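Local structure of GDP-L-fucose synthase (Campylobacter jejuni subsp. jejuni serotype O:2, 7CXT) at residues A[7-12]-A[61-66]; A[103-108]-A[254-259]; A[161-166]-A[250-255]. The protein uses NADPH and acts as a C4 reductase on a GDP-linked 4-keto-heptose (GDP-6-OMe-4-keto-L-xylo-heptose) in Campylobacter jejuni. All coordinates share one frame; numbering follows the deposited sequence.

Contact 1. Residues A[7-12]-A[61-66]. With NDP (NADPH dihydro-nicotinamide-adenine-dinucleotide phosphate), chain C.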
loop_
_atom_site.group_PDB
_atom_site.type_symbol
_atom_site.label_atom_id
_atom_site.label_comp_id
_atom_site.label_asym_id
_atom_site.label_seq_id
_atom_site.Cartn_x
_atom_site.Cartn_y
_atom_site.Cartn_z
ATOM N N SER A 7 11.691 22.681 -20.038
ATOM C CA SER A 7 10.828 22.142 -18.992
ATOM C C SER A 7 11.613 21.971 -17.699
ATOM O O SER A 7 12.760 21.515 -17.708
ATOM C CB SER A 7 10.240 20.790 -19.416
ATOM O OG SER A 7 9.202 20.946 -20.370
ATOM N N LYS A 8 10.991 22.344 -16.582
ATOM C CA LYS A 8 11.589 22.146 -15.267
ATOM C C LYS A 8 11.365 20.708 -14.816
ATOM O O LYS A 8 10.217 20.255 -14.715
ATOM C CB LYS A 8 10.994 23.122 -14.258
ATOM C CG LYS A 8 11.839 23.292 -12.997
ATOM C CD LYS A 8 11.210 24.325 -12.067
ATOM C CE LYS A 8 12.231 24.931 -11.129
ATOM N NZ LYS A 8 11.607 25.809 -10.089
ATOM N N ILE A 9 12.456 20.002 -14.514
ATOM C CA ILE A 9 12.426 18.581 -14.186
ATOM C C ILE A 9 12.989 18.375 -12.792
ATOM O O ILE A 9 14.117 18.791 -12.508
ATOM C CB ILE A 9 13.239 17.729 -15.177
ATOM C CG1 ILE A 9 12.979 18.136 -16.629
ATOM C CG2 ILE A 9 12.988 16.238 -14.909
ATOM C CD1 ILE A 9 11.726 17.627 -17.185
ATOM N N TYR A 10 12.231 17.679 -11.949
ATOM C CA TYR A 10 12.688 17.199 -10.654
ATOM C C TYR A 10 12.975 15.700 -10.749
ATOM O O TYR A 10 12.080 14.916 -11.072
ATOM C CB TYR A 10 11.631 17.491 -9.585
ATOM C CG TYR A 10 11.868 16.854 -8.239
ATOM C CD1 TYR A 10 13.120 16.881 -7.638
ATOM C CD2 TYR A 10 10.805 16.254 -7.535
ATOM C CE1 TYR A 10 13.329 16.310 -6.364
ATOM C CE2 TYR A 10 11.004 15.678 -6.288
ATOM C CZ TYR A 10 12.270 15.709 -5.703
ATOM O OH TYR A 10 12.459 15.118 -4.467
ATOM N N ILE A 11 14.217 15.309 -10.477
ATOM C CA ILE A 11 14.605 13.909 -10.322
ATOM C C ILE A 11 14.759 13.664 -8.826
ATOM O O ILE A 11 15.762 14.065 -8.222
ATOM C CB ILE A 11 15.910 13.574 -11.055
ATOM C CG1 ILE A 11 15.823 13.871 -12.560
ATOM C CG2 ILE A 11 16.310 12.115 -10.773
ATOM C CD1 ILE A 11 16.368 15.239 -12.928
ATOM N N ALA A 12 13.768 13.028 -8.206
ATOM C CA ALA A 12 13.872 12.742 -6.778
ATOM C C ALA A 12 14.916 11.659 -6.553
ATOM O O ALA A 12 14.959 10.672 -7.296
ATOM C CB ALA A 12 12.515 12.301 -6.223
ATOM N N TYR A 61 7.809 18.147 -14.506
ATOM C CA TYR A 61 7.961 16.707 -14.654
ATOM C C TYR A 61 8.725 16.171 -13.456
ATOM O O TYR A 61 9.607 16.844 -12.917
ATOM C CB TYR A 61 8.686 16.354 -15.976
ATOM C CG TYR A 61 7.910 16.828 -17.180
ATOM C CD1 TYR A 61 8.066 18.123 -17.676
ATOM C CD2 TYR A 61 6.988 16.002 -17.791
ATOM C CE1 TYR A 61 7.324 18.568 -18.748
ATOM C CE2 TYR A 61 6.240 16.443 -18.885
ATOM C CZ TYR A 61 6.417 17.709 -19.361
ATOM O OH TYR A 61 5.669 18.120 -20.446
ATOM N N VAL A 62 8.376 14.952 -13.039
ATOM C CA VAL A 62 8.948 14.328 -11.850
ATOM C C VAL A 62 9.393 12.911 -12.202
ATOM O O VAL A 62 8.619 12.142 -12.782
ATOM C CB VAL A 62 7.933 14.312 -10.687
ATOM C CG1 VAL A 62 8.474 13.504 -9.502
ATOM C CG2 VAL A 62 7.570 15.753 -10.277
ATOM N N PHE A 63 10.650 12.579 -11.878
ATOM C CA PHE A 63 11.178 11.213 -11.949
ATOM C C PHE A 63 11.451 10.790 -10.515
ATOM O O PHE A 63 12.402 11.288 -9.902
ATOM C CB PHE A 63 12.475 11.126 -12.759
ATOM C CG PHE A 63 12.304 11.289 -14.233
ATOM C CD1 PHE A 63 12.015 10.188 -15.039
ATOM C CD2 PHE A 63 12.478 12.529 -14.828
ATOM C CE1 PHE A 63 11.869 10.347 -16.409
ATOM C CE2 PHE A 63 12.344 12.690 -16.194
ATOM C CZ PHE A 63 12.048 11.597 -16.984
ATOM N N LEU A 64 10.648 9.859 -9.985
ATOM C CA LEU A 64 10.703 9.499 -8.553
ATOM C C LEU A 64 11.560 8.246 -8.381
ATOM O O LEU A 64 11.054 7.125 -8.409
ATOM C CB LEU A 64 9.296 9.284 -7.981
ATOM C CG LEU A 64 9.132 8.709 -6.561
ATOM C CD1 LEU A 64 9.926 9.522 -5.508
ATOM C CD2 LEU A 64 7.671 8.643 -6.172
ATOM N N THR A 65 12.864 8.435 -8.169
ATOM C CA THR A 65 13.765 7.304 -7.990
ATOM C C THR A 65 14.097 7.000 -6.537
ATOM O O THR A 65 14.666 5.936 -6.272
ATOM C CB THR A 65 15.090 7.515 -8.760
ATOM O OG1 THR A 65 15.956 8.400 -8.033
ATOM C CG2 THR A 65 14.833 8.094 -10.144
ATOM N N ALA A 66 13.777 7.889 -5.593
ATOM C CA ALA A 66 14.206 7.684 -4.216
ATOM C C ALA A 66 13.482 6.506 -3.567
ATOM O O ALA A 66 12.262 6.364 -3.687
ATOM C CB ALA A 66 13.972 8.946 -3.393
HETATM P PA NDP C . 19.375 3.851 -4.884
HETATM O O1A NDP C . 19.126 3.188 -3.575
HETATM O O2A NDP C . 20.604 3.537 -5.694
HETATM O O5B NDP C . 19.366 5.477 -4.651
HETATM C C5B NDP C . 18.193 5.763 -3.974
HETATM C C4B NDP C . 18.231 7.279 -3.688
HETATM O O4B NDP C . 17.141 7.652 -2.852
HETATM C C3B NDP C . 19.562 7.592 -2.952
HETATM O O3B NDP C . 20.198 8.686 -3.562
HETATM C C2B NDP C . 19.056 8.004 -1.542
HETATM O O2B NDP C . 19.729 8.999 -1.005
HETATM C C1B NDP C . 17.648 8.553 -1.917
HETATM N N9A NDP C . 16.773 8.557 -0.760
HETATM C C8A NDP C . 16.344 7.457 0.027
HETATM N N7A NDP C . 15.542 7.816 1.025
HETATM C C5A NDP C . 15.445 9.240 0.894
HETATM C C6A NDP C . 14.756 10.213 1.633
HETATM N N6A NDP C . 13.982 9.896 2.743
HETATM N N1A NDP C . 14.813 11.513 1.289
HETATM C C2A NDP C . 15.600 11.809 0.193
HETATM N N3A NDP C . 16.306 11.017 -0.605
HETATM C C4A NDP C . 16.210 9.697 -0.213
HETATM O O3 NDP C . 17.969 3.525 -5.690
HETATM P PN NDP C . 18.193 2.961 -7.184
HETATM O O1N NDP C . 18.795 1.612 -7.103
HETATM O O2N NDP C . 18.567 3.970 -8.250
HETATM O O5D NDP C . 16.567 2.509 -7.666
HETATM C C5D NDP C . 15.801 3.605 -7.958
HETATM C C4D NDP C . 14.394 3.095 -8.240
HETATM O O4D NDP C . 14.486 1.847 -8.987
HETATM C C3D NDP C . 13.695 2.723 -6.876
HETATM O O3D NDP C . 12.341 2.981 -6.992
HETATM C C2D NDP C . 13.939 1.210 -6.776
HETATM O O2D NDP C . 12.952 0.527 -6.047
HETATM C C1D NDP C . 13.782 0.840 -8.263
HETATM N N1N NDP C . 14.395 -0.463 -8.502
HETATM C C2N NDP C . 15.783 -0.637 -8.481
HETATM C C3N NDP C . 16.293 -1.921 -8.424
HETATM C C7N NDP C . 17.741 -2.128 -8.386
HETATM O O7N NDP C . 18.288 -3.241 -8.512
HETATM N N7N NDP C . 18.547 -1.017 -8.168
HETATM C C4N NDP C . 15.426 -3.111 -8.373
HETATM C C5N NDP C . 14.018 -2.801 -8.669
HETATM C C6N NDP C . 13.568 -1.549 -8.724
HETATM P P2B NDP C . 21.145 8.530 0.026
HETATM O O1X NDP C . 22.026 7.994 -1.055
HETATM O O2X NDP C . 21.488 9.910 0.598
HETATM O O3X NDP C . 20.470 7.543 0.932
#
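Ala12 O is gripped twice by Thr65. The hydroxyl OG1 donates to Ala12 O over just 2.6 Å, lying in the carbonyl plane, while the backbone Thr65 N reaches the same Ala12 O at 3.2 Å from above that plane. A chi1 of 79° tucks OG1 between the backbone N and the carbonyl carbon of Thr65, which brings the hydroxyl round to Ala12. This double hold closes the ladder of two parallel strands just where the chain meets NADPH: Thr65 O lies 3.1 Å from C5D of the cofactor.

Behind it, Tyr10 turns both its backbone groups to strand 61-64, N to Tyr61 O and O to Phe63 N, each over 2.9 Å. One face of the pair carries Ile9, Ile11, Tyr61 and Phe63. There Ile9 divides its branches, CD1 meeting Tyr61 CB at 3.5 Å and CG2 lying in the ring plane at the edge of Phe63, 3.7 Å from CD2. On the other face Ala12 CB meets Leu64 CD1 at 3.9 Å. Helix 17-28 covers Ile11 and Phe63, helix 78-98 covers Val62 and Leu64, and strands 34-35 and 103-109 flank the pair within the sheet.

Contact 2. Residues A[103-108]-A[254-259]. With NDP (NADPH dihydro-nicotinamide-adenine-dinucleotide phosphate), chain C.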
loop_
_atom_site.group_PDB
_atom_site.type_symbol
_atom_site.label_atom_id
_atom_site.label_comp_id
_atom_site.label_asym_id
_atom_site.label_seq_id
_atom_site.Cartn_x
_atom_site.Cartn_y
_atom_site.Cartn_z
ATOM N N LYS A 103 3.574 15.375 -15.849
ATOM C CA LYS A 103 3.709 13.923 -15.822
ATOM C C LYS A 103 4.702 13.522 -14.741
ATOM O O LYS A 103 5.574 14.299 -14.344
ATOM C CB LYS A 103 4.174 13.351 -17.172
ATOM C CG LYS A 103 3.212 13.581 -18.312
ATOM C CD LYS A 103 3.780 13.095 -19.646
ATOM C CE LYS A 103 3.601 11.611 -19.827
ATOM N NZ LYS A 103 3.865 11.217 -21.255
ATOM N N LEU A 104 4.563 12.283 -14.277
ATOM C CA LEU A 104 5.437 11.734 -13.258
ATOM C C LEU A 104 5.757 10.299 -13.639
ATOM O O LEU A 104 4.910 9.588 -14.185
ATOM C CB LEU A 104 4.774 11.801 -11.868
ATOM C CG LEU A 104 5.486 11.185 -10.663
ATOM C CD1 LEU A 104 5.065 11.966 -9.390
ATOM C CD2 LEU A 104 5.213 9.692 -10.492
ATOM N N VAL A 105 6.978 9.869 -13.346
ATOM C CA VAL A 105 7.367 8.483 -13.555
ATOM C C VAL A 105 7.825 7.913 -12.233
ATOM O O VAL A 105 8.721 8.465 -11.587
ATOM C CB VAL A 105 8.469 8.333 -14.619
ATOM C CG1 VAL A 105 9.051 6.928 -14.536
ATOM C CG2 VAL A 105 7.887 8.564 -15.993
ATOM N N PHE A 106 7.217 6.805 -11.842
ATOM C CA PHE A 106 7.549 6.114 -10.614
ATOM C C PHE A 106 8.139 4.763 -10.976
ATOM O O PHE A 106 7.723 4.139 -11.958
ATOM C CB PHE A 106 6.295 5.966 -9.728
ATOM C CG PHE A 106 6.478 5.045 -8.567
ATOM C CD1 PHE A 106 7.481 5.273 -7.632
ATOM C CD2 PHE A 106 5.643 3.947 -8.403
ATOM C CE1 PHE A 106 7.659 4.407 -6.560
ATOM C CE2 PHE A 106 5.795 3.086 -7.331
ATOM C CZ PHE A 106 6.803 3.327 -6.390
ATOM N N PHE A 107 9.126 4.310 -10.214
ATOM C CA PHE A 107 9.777 3.046 -10.538
ATOM C C PHE A 107 9.326 1.965 -9.567
ATOM O O PHE A 107 9.422 2.130 -8.342
ATOM C CB PHE A 107 11.291 3.204 -10.553
ATOM C CG PHE A 107 11.765 4.088 -11.660
ATOM C CD1 PHE A 107 12.007 3.568 -12.928
ATOM C CD2 PHE A 107 11.909 5.441 -11.460
ATOM C CE1 PHE A 107 12.418 4.391 -13.965
ATOM C CE2 PHE A 107 12.324 6.272 -12.491
ATOM C CZ PHE A 107 12.571 5.745 -13.752
ATOM N N GLY A 108 8.785 0.879 -10.128
ATOM C CA GLY A 108 8.372 -0.269 -9.352
ATOM C C GLY A 108 9.471 -1.298 -9.243
ATOM O O GLY A 108 10.576 -1.138 -9.757
ATOM N N TYR A 254 11.490 8.142 -22.749
ATOM C CA TYR A 254 10.526 7.777 -23.785
ATOM C C TYR A 254 9.104 7.808 -23.240
ATOM O O TYR A 254 8.178 8.256 -23.931
ATOM C CB TYR A 254 10.841 6.382 -24.330
ATOM C CG TYR A 254 9.893 5.964 -25.432
ATOM C CD1 TYR A 254 10.158 6.273 -26.768
ATOM C CD2 TYR A 254 8.718 5.283 -25.133
ATOM C CE1 TYR A 254 9.275 5.906 -27.775
ATOM C CE2 TYR A 254 7.834 4.907 -26.135
ATOM C CZ TYR A 254 8.116 5.221 -27.451
ATOM O OH TYR A 254 7.225 4.837 -28.434
ATOM N N THR A 255 8.917 7.355 -21.993
ATOM C CA THR A 255 7.592 7.388 -21.384
ATOM C C THR A 255 7.094 8.821 -21.234
ATOM O O THR A 255 5.938 9.117 -21.571
ATOM C CB THR A 255 7.621 6.669 -20.026
ATOM O OG1 THR A 255 7.853 5.267 -20.232
ATOM C CG2 THR A 255 6.294 6.836 -19.264
ATOM N N MET A 256 7.969 9.741 -20.805
ATOM C CA MET A 256 7.545 11.134 -20.649
ATOM C C MET A 256 7.076 11.718 -21.968
ATOM O O MET A 256 6.038 12.397 -22.023
ATOM C CB MET A 256 8.687 11.992 -20.102
ATOM C CG MET A 256 8.990 11.775 -18.647
ATOM S SD MET A 256 7.568 12.012 -17.548
ATOM C CE MET A 256 8.438 12.163 -15.996
ATOM N N GLN A 257 7.816 11.437 -23.053
ATOM C CA GLN A 257 7.533 12.001 -24.364
ATOM C C GLN A 257 6.411 11.295 -25.111
ATOM O O GLN A 257 5.870 11.880 -26.054
ATOM C CB GLN A 257 8.792 11.959 -25.246
ATOM C CG GLN A 257 10.017 12.637 -24.620
ATOM C CD GLN A 257 9.757 14.090 -24.275
ATOM O OE1 GLN A 257 9.088 14.385 -23.286
ATOM N NE2 GLN A 257 10.297 15.010 -25.083
ATOM N N ASN A 258 6.050 10.058 -24.738
ATOM C CA ASN A 258 5.191 9.291 -25.642
ATOM C C ASN A 258 4.041 8.537 -24.986
ATOM O O ASN A 258 3.044 8.295 -25.669
ATOM C CB ASN A 258 6.023 8.282 -26.445
ATOM C CG ASN A 258 7.071 8.949 -27.299
ATOM O OD1 ASN A 258 6.772 9.447 -28.379
ATOM N ND2 ASN A 258 8.311 8.964 -26.818
ATOM N N ILE A 259 4.124 8.136 -23.721
ATOM C CA ILE A 259 3.141 7.229 -23.132
ATOM C C ILE A 259 2.297 8.006 -22.125
ATOM O O ILE A 259 2.825 8.510 -21.126
ATOM C CB ILE A 259 3.827 6.024 -22.471
ATOM C CG1 ILE A 259 4.658 5.251 -23.489
ATOM C CG2 ILE A 259 2.806 5.115 -21.758
ATOM C CD1 ILE A 259 5.265 3.968 -22.913
HETATM P PA NDP C . 19.375 3.851 -4.884
HETATM O O1A NDP C . 19.126 3.188 -3.575
HETATM O O2A NDP C . 20.604 3.537 -5.694
HETATM O O5B NDP C . 19.366 5.477 -4.651
HETATM C C5B NDP C . 18.193 5.763 -3.974
HETATM C C4B NDP C . 18.231 7.279 -3.688
HETATM O O4B NDP C . 17.141 7.652 -2.852
HETATM C C3B NDP C . 19.562 7.592 -2.952
HETATM O O3B NDP C . 20.198 8.686 -3.562
HETATM C C2B NDP C . 19.056 8.004 -1.542
HETATM O O2B NDP C . 19.729 8.999 -1.005
HETATM C C1B NDP C . 17.648 8.553 -1.917
HETATM N N9A NDP C . 16.773 8.557 -0.760
HETATM C C8A NDP C . 16.344 7.457 0.027
HETATM N N7A NDP C . 15.542 7.816 1.025
HETATM C C5A NDP C . 15.445 9.240 0.894
HETATM C C6A NDP C . 14.756 10.213 1.633
HETATM N N6A NDP C . 13.982 9.896 2.743
HETATM N N1A NDP C . 14.813 11.513 1.289
HETATM C C2A NDP C . 15.600 11.809 0.193
HETATM N N3A NDP C . 16.306 11.017 -0.605
HETATM C C4A NDP C . 16.210 9.697 -0.213
HETATM O O3 NDP C . 17.969 3.525 -5.690
HETATM P PN NDP C . 18.193 2.961 -7.184
HETATM O O1N NDP C . 18.795 1.612 -7.103
HETATM O O2N NDP C . 18.567 3.970 -8.250
HETATM O O5D NDP C . 16.567 2.509 -7.666
HETATM C C5D NDP C . 15.801 3.605 -7.958
HETATM C C4D NDP C . 14.394 3.095 -8.240
HETATM O O4D NDP C . 14.486 1.847 -8.987
HETATM C C3D NDP C . 13.695 2.723 -6.876
HETATM O O3D NDP C . 12.341 2.981 -6.992
HETATM C C2D NDP C . 13.939 1.210 -6.776
HETATM O O2D NDP C . 12.952 0.527 -6.047
HETATM C C1D NDP C . 13.782 0.840 -8.263
HETATM N N1N NDP C . 14.395 -0.463 -8.502
HETATM C C2N NDP C . 15.783 -0.637 -8.481
HETATM C C3N NDP C . 16.293 -1.921 -8.424
HETATM C C7N NDP C . 17.741 -2.128 -8.386
HETATM O O7N NDP C . 18.288 -3.241 -8.512
HETATM N N7N NDP C . 18.547 -1.017 -8.168
HETATM C C4N NDP C . 15.426 -3.111 -8.373
HETATM C C5N NDP C . 14.018 -2.801 -8.669
HETATM C C6N NDP C . 13.568 -1.549 -8.724
HETATM P P2B NDP C . 21.145 8.530 0.026
HETATM O O1X NDP C . 22.026 7.994 -1.055
HETATM O O2X NDP C . 21.488 9.910 0.598
HETATM O O3X NDP C . 20.470 7.543 0.932
#
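Met256 runs its thioether over Val105 and the root of Lys103. Its chain is bent at chi2 (-56°), which carries the methyl CE to 3.6 Å from Val105 CG2, while the sulfur SD rests 3.7 Å from Lys103 CB. Thr255 CG2 adds a looser touch on the same Val105 methyl.

The polar half of the contact belongs to Lys103. Its chain turns at chi3 (82°) and delivers the buried ammonium to three backbone carbonyls near the C-terminal end of helix 245-258: NZ donates to Met256 O at 2.6 Å, to Ile259 O at 2.9 Å and to Thr255 O at 3.0 Å. Towards Thr255 O it lies in the carbonyl plane on a lone pair, but it sits well above the planes of the other two. Thr255 O also takes Ile259 N. Asp260, just beyond the helix, forms a salt bridge with the same NZ, and the carbonyls at this helix end would probably steady the positive charge too.

Farther along the strand, Phe107 O takes a weak bond from the ribose O3D of NADPH and is also bonded by Lys142 NZ. A helix running roughly antiparallel (149°) to a strand of the parallel sheet whose C-terminal end meets the dinucleotide fits the Rossmann fold of this epimerase/dehydratase family.

Contact 3. Residues A[161-166]-A[250-255]. With NDP (NADPH dihydro-nicotinamide-adenine-dinucleotide phosphate), chain C.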
loop_
_atom_site.group_PDB
_atom_site.type_symbol
_atom_site.label_atom_id
_atom_site.label_comp_id
_atom_site.label_asym_id
_atom_site.label_seq_id
_atom_site.Cartn_x
_atom_site.Cartn_y
_atom_site.Cartn_z
ATOM N N ILE A 161 2.880 7.435 -14.199
ATOM C CA ILE A 161 3.153 6.145 -14.833
ATOM C C ILE A 161 4.168 5.356 -14.000
ATOM O O ILE A 161 5.244 5.868 -13.661
ATOM C CB ILE A 161 3.677 6.322 -16.273
ATOM C CG1 ILE A 161 2.796 7.281 -17.087
ATOM C CG2 ILE A 161 3.768 4.990 -16.965
ATOM C CD1 ILE A 161 1.323 6.927 -17.099
ATOM N N THR A 162 3.865 4.087 -13.750
ATOM C CA THR A 162 4.765 3.196 -13.028
ATOM C C THR A 162 5.490 2.280 -14.000
ATOM O O THR A 162 4.856 1.593 -14.811
ATOM C CB THR A 162 3.991 2.366 -11.999
ATOM O OG1 THR A 162 3.392 3.250 -11.046
ATOM C CG2 THR A 162 4.923 1.383 -11.269
ATOM N N LEU A 163 6.814 2.264 -13.908
ATOM C CA LEU A 163 7.658 1.368 -14.684
ATOM C C LEU A 163 8.324 0.408 -13.713
ATOM O O LEU A 163 8.964 0.845 -12.745
ATOM C CB LEU A 163 8.715 2.146 -15.482
ATOM C CG LEU A 163 8.168 3.271 -16.369
ATOM C CD1 LEU A 163 9.296 4.026 -17.103
ATOM C CD2 LEU A 163 7.163 2.703 -17.368
ATOM N N VAL A 164 8.164 -0.891 -13.950
ATOM C CA VAL A 164 8.591 -1.912 -12.996
ATOM C C VAL A 164 9.821 -2.621 -13.538
ATOM O O VAL A 164 9.799 -3.134 -14.665
ATOM C CB VAL A 164 7.460 -2.918 -12.720
ATOM C CG1 VAL A 164 7.832 -3.814 -11.549
ATOM C CG2 VAL A 164 6.152 -2.168 -12.478
ATOM N N LEU A 165 10.875 -2.703 -12.722
ATOM C CA LEU A 165 12.113 -3.343 -13.158
ATOM C C LEU A 165 12.609 -4.326 -12.105
ATOM O O LEU A 165 12.174 -4.296 -10.946
ATOM C CB LEU A 165 13.220 -2.328 -13.449
ATOM C CG LEU A 165 13.658 -1.519 -12.221
ATOM C CD1 LEU A 165 15.145 -1.242 -12.303
ATOM C CD2 LEU A 165 12.876 -0.213 -12.130
ATOM N N ASN A 166 13.527 -5.212 -12.529
ATOM C CA ASN A 166 14.083 -6.223 -11.627
ATOM C C ASN A 166 15.434 -5.837 -11.025
ATOM O O ASN A 166 15.482 -5.428 -9.864
ATOM C CB ASN A 166 14.170 -7.573 -12.330
ATOM C CG ASN A 166 12.841 -8.306 -12.305
ATOM O OD1 ASN A 166 12.138 -8.288 -11.286
ATOM N ND2 ASN A 166 12.459 -8.897 -13.431
ATOM N N ASP A 250 16.592 5.807 -20.672
ATOM C CA ASP A 250 16.055 5.873 -22.032
ATOM C C ASP A 250 14.556 5.576 -22.049
ATOM O O ASP A 250 13.782 6.303 -22.683
ATOM C CB ASP A 250 16.822 4.888 -22.929
ATOM C CG ASP A 250 16.562 5.092 -24.435
ATOM O OD1 ASP A 250 16.771 6.212 -24.954
ATOM O OD2 ASP A 250 16.190 4.114 -25.118
ATOM N N VAL A 251 14.115 4.524 -21.350
ATOM C CA VAL A 251 12.680 4.234 -21.371
ATOM C C VAL A 251 11.897 5.225 -20.508
ATOM O O VAL A 251 10.741 5.546 -20.820
ATOM C CB VAL A 251 12.404 2.771 -20.964
ATOM C CG1 VAL A 251 12.725 2.515 -19.477
ATOM C CG2 VAL A 251 10.975 2.377 -21.303
ATOM N N ALA A 252 12.499 5.745 -19.436
ATOM C CA ALA A 252 11.778 6.721 -18.624
ATOM C C ALA A 252 11.561 8.014 -19.392
ATOM O O ALA A 252 10.500 8.642 -19.276
ATOM C CB ALA A 252 12.524 6.998 -17.317
ATOM N N ILE A 253 12.558 8.431 -20.180
ATOM C CA ILE A 253 12.385 9.614 -21.015
ATOM C C ILE A 253 11.392 9.325 -22.135
ATOM O O ILE A 253 10.497 10.131 -22.411
ATOM C CB ILE A 253 13.746 10.085 -21.564
ATOM C CG1 ILE A 253 14.603 10.645 -20.425
ATOM C CG2 ILE A 253 13.550 11.111 -22.685
ATOM C CD1 ILE A 253 16.089 10.734 -20.750
ATOM N N TYR A 254 11.490 8.142 -22.749
ATOM C CA TYR A 254 10.526 7.777 -23.785
ATOM C C TYR A 254 9.104 7.808 -23.240
ATOM O O TYR A 254 8.178 8.256 -23.931
ATOM C CB TYR A 254 10.841 6.382 -24.330
ATOM C CG TYR A 254 9.893 5.964 -25.432
ATOM C CD1 TYR A 254 10.158 6.273 -26.768
ATOM C CD2 TYR A 254 8.718 5.283 -25.133
ATOM C CE1 TYR A 254 9.275 5.906 -27.775
ATOM C CE2 TYR A 254 7.834 4.907 -26.135
ATOM C CZ TYR A 254 8.116 5.221 -27.451
ATOM O OH TYR A 254 7.225 4.837 -28.434
ATOM N N THR A 255 8.917 7.355 -21.993
ATOM C CA THR A 255 7.592 7.388 -21.384
ATOM C C THR A 255 7.094 8.821 -21.234
ATOM O O THR A 255 5.938 9.117 -21.571
ATOM C CB THR A 255 7.621 6.669 -20.026
ATOM O OG1 THR A 255 7.853 5.267 -20.232
ATOM C CG2 THR A 255 6.294 6.836 -19.264
HETATM P PA NDP C . 19.375 3.851 -4.884
HETATM O O1A NDP C . 19.126 3.188 -3.575
HETATM O O2A NDP C . 20.604 3.537 -5.694
HETATM O O5B NDP C . 19.366 5.477 -4.651
HETATM C C5B NDP C . 18.193 5.763 -3.974
HETATM C C4B NDP C . 18.231 7.279 -3.688
HETATM O O4B NDP C . 17.141 7.652 -2.852
HETATM C C3B NDP C . 19.562 7.592 -2.952
HETATM O O3B NDP C . 20.198 8.686 -3.562
HETATM C C2B NDP C . 19.056 8.004 -1.542
HETATM O O2B NDP C . 19.729 8.999 -1.005
HETATM C C1B NDP C . 17.648 8.553 -1.917
HETATM N N9A NDP C . 16.773 8.557 -0.760
HETATM C C8A NDP C . 16.344 7.457 0.027
HETATM N N7A NDP C . 15.542 7.816 1.025
HETATM C C5A NDP C . 15.445 9.240 0.894
HETATM C C6A NDP C . 14.756 10.213 1.633
HETATM N N6A NDP C . 13.982 9.896 2.743
HETATM N N1A NDP C . 14.813 11.513 1.289
HETATM C C2A NDP C . 15.600 11.809 0.193
HETATM N N3A NDP C . 16.306 11.017 -0.605
HETATM C C4A NDP C . 16.210 9.697 -0.213
HETATM O O3 NDP C . 17.969 3.525 -5.690
HETATM P PN NDP C . 18.193 2.961 -7.184
HETATM O O1N NDP C . 18.795 1.612 -7.103
HETATM O O2N NDP C . 18.567 3.970 -8.250
HETATM O O5D NDP C . 16.567 2.509 -7.666
HETATM C C5D NDP C . 15.801 3.605 -7.958
HETATM C C4D NDP C . 14.394 3.095 -8.240
HETATM O O4D NDP C . 14.486 1.847 -8.987
HETATM C C3D NDP C . 13.695 2.723 -6.876
HETATM O O3D NDP C . 12.341 2.981 -6.992
HETATM C C2D NDP C . 13.939 1.210 -6.776
HETATM O O2D NDP C . 12.952 0.527 -6.047
HETATM C C1D NDP C . 13.782 0.840 -8.263
HETATM N N1N NDP C . 14.395 -0.463 -8.502
HETATM C C2N NDP C . 15.783 -0.637 -8.481
HETATM C C3N NDP C . 16.293 -1.921 -8.424
HETATM C C7N NDP C . 17.741 -2.128 -8.386
HETATM O O7N NDP C . 18.288 -3.241 -8.512
HETATM N N7N NDP C . 18.547 -1.017 -8.168
HETATM C C4N NDP C . 15.426 -3.111 -8.373
HETATM C C5N NDP C . 14.018 -2.801 -8.669
HETATM C C6N NDP C . 13.568 -1.549 -8.724
HETATM P P2B NDP C . 21.145 8.530 0.026
HETATM O O1X NDP C . 22.026 7.994 -1.055
HETATM O O2X NDP C . 21.488 9.910 0.598
HETATM O O3X NDP C . 20.470 7.543 0.932
#
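Leu165, on the strand that packs Leu163 against Thr255 of the helix, covers one face of the dihydronicotinamide ring of NADPH. Leu165 CG stands over the ring atom C6N at 3.5 Å and CD1 spreads over the same face, 3.9 Å from C2N.

Against the helix, the strand offers Ile161 and Leu163. Leu163 and Thr255 lie alongside one another, pointing opposite ways, with Leu163 CD1 coming 3.7 Å from the hydroxyl OG1 and 4.0 Å from Ala252 CA. Ile161 CG2 meets Thr255 CG2 at 3.9 Å. With chi1 at -67°, Thr255 turns OG1 back along its own helix, where it donates to Val251 O at 3.0 Å; the backbone Thr255 N reaches that oxygen from the opposite face of its plane.

Because the buried hydroxyl is satisfied within the helix, what it presents to the strand can be met by methyl groups, and the two segments are held by dispersion and exclusion of water rather than by polar bonds.

In the fold
From the N terminus, strand 9-12 opens contact 1, and the chain passes through helix 17-28, strand 34-35 and helix 47-57 before strand 61-64 closes it. Contact 2 then opens at 103-108 and contact 3 at 161-166. Both close on helix 245-258, contact 3 first, so its loop lies within that of contact 2, the two overlapping at Tyr254 and Thr255. Strands 61-64, 103-109 and 160-165 are successive neighbours in one parallel sheet, so backbone bonds join the three sites. The helix spans them: Met256 and Ala252 also pack on Phe63 of contact 1. Segments 61-66, 103-108 and 161-166 each reach NADPH at their C-terminal ends.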